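Long-range contact in glyoxalase 3 (Candida albicans, PDB 4LRU), which converts methylglyoxal to D-lactate in a single glutathione-independent step, detoxifying methylglyoxal produced by the cell's own metabolism: residues Tyr129-Pro142 / Arg215-Thr228. Sequence-based numbering, arbitrary orientation.
Sequences YDKGGVVSAVCHGP and RIVTGVNPQSAVKT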
loop_
_atom_site.group_PDB
_atom_site.type_symbol
_atom_site.label_atom_id
_atom_site.label_comp_id
_atom_site.label_asym_id
_atom_site.label_seq_id
_atom_site.Cartn_x
_atom_site.Cartn_y
_atom_site.Cartn_z
ATOM N N TYR A 129 -3.011 2.850 14.209
ATOM C CA TYR A 129 -3.669 4.154 14.250
ATOM C C TYR A 129 -4.111 4.533 15.655
ATOM O O TYR A 129 -4.039 5.697 16.033
ATOM C CB TYR A 129 -4.868 4.197 13.300
ATOM C CG TYR A 129 -5.378 5.595 13.035
ATOM C CD1 TYR A 129 -4.625 6.497 12.309
ATOM C CD2 TYR A 129 -6.598 6.010 13.526
ATOM C CE1 TYR A 129 -5.081 7.779 12.070
ATOM C CE2 TYR A 129 -7.070 7.283 13.284
ATOM C CZ TYR A 129 -6.303 8.167 12.555
ATOM O OH TYR A 129 -6.771 9.452 12.346
ATOM N N ASP A 130 -4.591 3.565 16.432
ATOM C CA ASP A 130 -5.239 3.876 17.685
ATOM C C ASP A 130 -4.244 4.121 18.815
ATOM O O ASP A 130 -4.642 4.532 19.893
ATOM C CB ASP A 130 -6.197 2.765 18.097
ATOM C CG ASP A 130 -7.474 2.790 17.309
ATOM O OD1 ASP A 130 -7.710 3.790 16.589
ATOM O OD2 ASP A 130 -8.274 1.845 17.460
ATOM N N LYS A 131 -2.967 3.854 18.563
ATOM C CA LYS A 131 -1.925 4.159 19.544
ATOM C C LYS A 131 -1.059 5.343 19.143
ATOM O O LYS A 131 -0.070 5.653 19.810
ATOM C CB LYS A 131 -1.043 2.939 19.769
ATOM C CG LYS A 131 -0.098 2.581 18.658
ATOM C CD LYS A 131 0.689 1.370 19.127
ATOM C CE LYS A 131 1.916 1.130 18.290
ATOM N NZ LYS A 131 2.636 -0.088 18.757
ATOM N N GLY A 132 -1.486 6.046 18.105
ATOM C CA GLY A 132 -0.827 7.275 17.658
ATOM C C GLY A 132 0.232 7.080 16.584
ATOM O O GLY A 132 1.062 7.979 16.356
ATOM N N GLY A 133 0.242 5.911 15.947
ATOM C CA GLY A 133 1.031 5.663 14.760
ATOM C C GLY A 133 0.457 6.239 13.472
ATOM O O GLY A 133 -0.574 6.919 13.481
ATOM N N VAL A 134 1.131 5.960 12.364
ATOM C CA VAL A 134 0.726 6.472 11.062
ATOM C C VAL A 134 0.292 5.297 10.191
ATOM O O VAL A 134 0.989 4.274 10.101
ATOM C CB VAL A 134 1.859 7.292 10.403
ATOM C CG1 VAL A 134 1.594 7.504 8.917
ATOM C CG2 VAL A 134 2.011 8.625 11.113
ATOM N N VAL A 135 -0.862 5.459 9.548
ATOM C CA VAL A 135 -1.388 4.473 8.615
ATOM C C VAL A 135 -1.412 5.093 7.218
ATOM O O VAL A 135 -1.858 6.233 7.034
ATOM C CB VAL A 135 -2.811 4.029 9.008
ATOM C CG1 VAL A 135 -3.383 3.072 7.969
ATOM C CG2 VAL A 135 -2.804 3.385 10.383
ATOM N N SER A 136 -0.922 4.338 6.244
ATOM C CA SER A 136 -0.583 4.876 4.937
ATOM C C SER A 136 -0.752 3.811 3.869
ATOM O O SER A 136 -0.728 2.612 4.147
ATOM C CB SER A 136 0.836 5.412 4.938
ATOM O OG SER A 136 1.762 4.370 5.169
ATOM N N ALA A 137 -0.927 4.260 2.636
ATOM C CA ALA A 137 -0.981 3.369 1.497
ATOM C C ALA A 137 -0.754 4.155 0.219
ATOM O O ALA A 137 -1.007 5.361 0.147
ATOM C CB ALA A 137 -2.326 2.664 1.451
ATOM N N VAL A 138 -0.309 3.442 -0.800
ATOM C CA VAL A 138 -0.118 4.038 -2.120
ATOM C C VAL A 138 -0.945 3.304 -3.174
ATOM O O VAL A 138 -1.180 2.106 -3.076
ATOM C CB VAL A 138 1.372 4.078 -2.498
ATOM C CG1 VAL A 138 1.954 2.680 -2.668
ATOM C CG2 VAL A 138 1.590 4.901 -3.764
ATOM N N CYS A 139 -1.395 4.055 -4.182
ATOM C CA CYS A 139 -1.969 3.481 -5.409
ATOM C C CYS A 139 -3.340 2.850 -5.133
ATOM O O CYS A 139 -4.255 3.567 -4.764
ATOM C CB CYS A 139 -0.990 2.497 -6.033
ATOM S SG CYS A 139 -1.403 2.014 -7.721
ATOM N N HIS A 140 -3.496 1.528 -5.254
ATOM C CA HIS A 140 -4.752 0.896 -4.791
ATOM C C HIS A 140 -4.720 0.476 -3.331
ATOM O O HIS A 140 -5.703 -0.051 -2.795
ATOM C CB HIS A 140 -5.138 -0.298 -5.668
ATOM C CG HIS A 140 -5.443 0.083 -7.077
ATOM N ND1 HIS A 140 -4.481 0.096 -8.063
ATOM C CD2 HIS A 140 -6.571 0.567 -7.645
ATOM C CE1 HIS A 140 -5.014 0.537 -9.186
ATOM N NE2 HIS A 140 -6.278 0.840 -8.955
ATOM N N GLY A 141 -3.582 0.712 -2.694
ATOM C CA GLY A 141 -3.403 0.401 -1.278
ATOM C C GLY A 141 -4.509 0.885 -0.361
ATOM O O GLY A 141 -4.803 0.230 0.646
ATOM N N PRO A 142 -5.085 2.068 -0.634
ATOM C CA PRO A 142 -6.167 2.552 0.223
ATOM C C PRO A 142 -7.423 1.683 0.242
ATOM O O PRO A 142 -8.332 1.927 1.039
ATOM C CB PRO A 142 -6.448 3.953 -0.328
ATOM C CG PRO A 142 -5.117 4.383 -0.843
ATOM C CD PRO A 142 -4.571 3.147 -1.499
ATOM N N ARG A 215 -2.495 11.691 10.692
ATOM C CA ARG A 215 -1.659 10.487 10.672
ATOM C C ARG A 215 -2.128 9.479 9.616
ATOM O O ARG A 215 -1.824 8.285 9.674
ATOM C CB ARG A 215 -1.613 9.867 12.080
ATOM C CG ARG A 215 -0.801 10.710 13.071
ATOM C CD ARG A 215 -0.966 10.261 14.511
ATOM N NE ARG A 215 -2.343 10.403 14.964
ATOM C CZ ARG A 215 -3.183 9.391 15.146
ATOM N NH1 ARG A 215 -2.775 8.141 14.959
ATOM N NH2 ARG A 215 -4.433 9.627 15.514
ATOM N N ILE A 216 -2.848 9.984 8.623
ATOM C CA ILE A 216 -3.184 9.194 7.439
ATOM C C ILE A 216 -2.478 9.811 6.241
ATOM O O ILE A 216 -2.642 10.996 5.960
ATOM C CB ILE A 216 -4.690 9.205 7.183
ATOM C CG1 ILE A 216 -5.416 8.669 8.418
ATOM C CG2 ILE A 216 -5.019 8.384 5.947
ATOM C CD1 ILE A 216 -6.916 8.792 8.354
ATOM N N VAL A 217 -1.681 9.001 5.555
ATOM C CA VAL A 217 -0.900 9.477 4.413
ATOM C C VAL A 217 -1.138 8.554 3.228
ATOM O O VAL A 217 -0.968 7.334 3.320
ATOM C CB VAL A 217 0.602 9.532 4.735
ATOM C CG1 VAL A 217 1.386 10.043 3.545
ATOM C CG2 VAL A 217 0.849 10.392 5.957
ATOM N N THR A 218 -1.563 9.127 2.111
ATOM C CA THR A 218 -1.788 8.321 0.923
ATOM C C THR A 218 -1.109 8.929 -0.294
ATOM O O THR A 218 -0.876 10.136 -0.346
ATOM C CB THR A 218 -3.295 8.170 0.643
ATOM O OG1 THR A 218 -3.940 9.448 0.706
ATOM C CG2 THR A 218 -3.943 7.253 1.681
ATOM N N GLY A 219 -0.809 8.076 -1.278
ATOM C CA GLY A 219 -0.234 8.505 -2.554
ATOM C C GLY A 219 -0.899 7.843 -3.742
ATOM O O GLY A 219 -1.590 6.833 -3.605
ATOM N N VAL A 220 -0.671 8.388 -4.930
ATOM C CA VAL A 220 -1.533 8.068 -6.073
ATOM C C VAL A 220 -1.175 6.756 -6.794
ATOM O O VAL A 220 -2.057 6.041 -7.294
ATOM C CB VAL A 220 -1.522 9.214 -7.085
ATOM C CG1 VAL A 220 -2.381 8.873 -8.294
ATOM C CG2 VAL A 220 -2.022 10.484 -6.419
ATOM N N ASN A 221 0.114 6.465 -6.900
ATOM C CA ASN A 221 0.640 5.639 -7.989
ATOM C C ASN A 221 2.081 5.208 -7.729
ATOM O O ASN A 221 2.689 5.605 -6.738
ATOM C CB ASN A 221 0.550 6.408 -9.318
ATOM C CG ASN A 221 1.176 7.797 -9.234
ATOM O OD1 ASN A 221 2.119 8.007 -8.468
ATOM N ND2 ASN A 221 0.622 8.755 -9.960
ATOM N N PRO A 222 2.644 4.382 -8.622
ATOM C CA PRO A 222 4.031 3.967 -8.402
ATOM C C PRO A 222 4.985 5.156 -8.324
ATOM O O PRO A 222 5.947 5.142 -7.544
ATOM C CB PRO A 222 4.330 3.099 -9.626
ATOM C CG PRO A 222 2.995 2.549 -10.038
ATOM C CD PRO A 222 2.041 3.694 -9.778
ATOM N N GLN A 223 4.694 6.194 -9.104
ATOM C CA GLN A 223 5.507 7.401 -9.132
ATOM C C GLN A 223 5.527 8.126 -7.788
ATOM O O GLN A 223 6.428 8.907 -7.534
ATOM C CB GLN A 223 4.980 8.351 -10.214
ATOM C CG GLN A 223 5.141 7.804 -11.623
ATOM C CD GLN A 223 3.979 6.929 -12.088
ATOM O OE1 GLN A 223 3.129 6.514 -11.307
ATOM N NE2 GLN A 223 3.934 6.672 -13.390
ATOM N N SER A 224 4.531 7.863 -6.938
ATOM C CA SER A 224 4.380 8.565 -5.656
ATOM C C SER A 224 4.879 7.787 -4.452
ATOM O O SER A 224 4.759 8.260 -3.324
ATOM C CB SER A 224 2.911 8.912 -5.406
ATOM O OG SER A 224 2.378 9.666 -6.484
ATOM N N ALA A 225 5.408 6.588 -4.667
ATOM C CA ALA A 225 5.710 5.706 -3.553
ATOM C C ALA A 225 6.800 6.258 -2.635
ATOM O O ALA A 225 6.672 6.186 -1.408
ATOM C CB ALA A 225 6.069 4.313 -4.053
ATOM N N VAL A 226 7.879 6.793 -3.211
ATOM C CA VAL A 226 8.923 7.401 -2.407
ATOM C C VAL A 226 8.327 8.520 -1.553
ATOM O O VAL A 226 8.525 8.563 -0.335
ATOM C CB VAL A 226 10.099 7.935 -3.254
ATOM C CG1 VAL A 226 11.016 8.784 -2.399
ATOM C CG2 VAL A 226 10.890 6.795 -3.864
ATOM N N LYS A 227 7.586 9.424 -2.184
ATOM C CA LYS A 227 7.075 10.590 -1.479
ATOM C C LYS A 227 6.102 10.150 -0.392
ATOM O O LYS A 227 6.053 10.758 0.666
ATOM C CB LYS A 227 6.391 11.554 -2.455
ATOM C CG LYS A 227 6.111 12.931 -1.858
ATOM C CD LYS A 227 5.453 13.856 -2.871
ATOM C CE LYS A 227 5.375 15.296 -2.356
ATOM N NZ LYS A 227 4.433 15.434 -1.206
ATOM N N THR A 228 5.324 9.095 -0.648
ATOM C CA THR A 228 4.371 8.613 0.355
ATOM C C THR A 228 5.134 8.177 1.605
ATOM O O THR A 228 4.788 8.572 2.718
ATOM C CB THR A 228 3.495 7.455 -0.152
ATOM O OG1 THR A 228 2.857 7.820 -1.385
ATOM C CG2 THR A 228 2.420 7.123 0.861
HETATM O O HOH W 1 -4.998 11.490 11.949
HETATM O O HOH W 2 -6.299 7.459 16.595
#
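A chi1 of -166° swings the Tyr129 ring back beside its own carbonyl carbon, and the Arg215 chain, bent at chi3, lays its guanidinium over one face of that ring. This cation-pi stack closes one end of two parallel neighbours, strands 134-138 and 216-219, in the central sheet of the DJ-1/PfpI fold. The two planes lie 24° apart, and Arg215 CZ sits 4.3 Å from the Tyr129 ring centroid. Arg215 NH1 donates twice, to Tyr129 O on a lone pair (3.0 Å) and to Gly133 O (2.9 Å), fixing the guanidinium's rotation and tying the residue just ahead of strand 216-219 to the end of helix 119-130, where Gly132 is the C-prime residue of a Schellman motif, and to the loop that follows. One water joins Tyr129 OH to Arg215 N, another Tyr129 O to Arg215 NH2.

Between the strands, Val135 N, Val217 N, Ala137 N and Gly219 N donate alternately across. Ser136 and Val217 share the face covered by Val232 of helix 225-236, while on the face of Ala137 and Thr218, Pro142 CG meets Thr218 CG2 at 4.0 Å. Val138 CG2 presses on Asn221 O (3.2 Å). From Val138 to Gly141 a type II' turn, consistent with the family's nucleophile elbow, carries Cys139 and His140, inferred active-site residues; His140 NE2 is hydrogen-bonded to Glu171. Cys139 N donates a hydrogen bond to Gly219 O (2.8 Å), standing 40° out of the carbonyl plane.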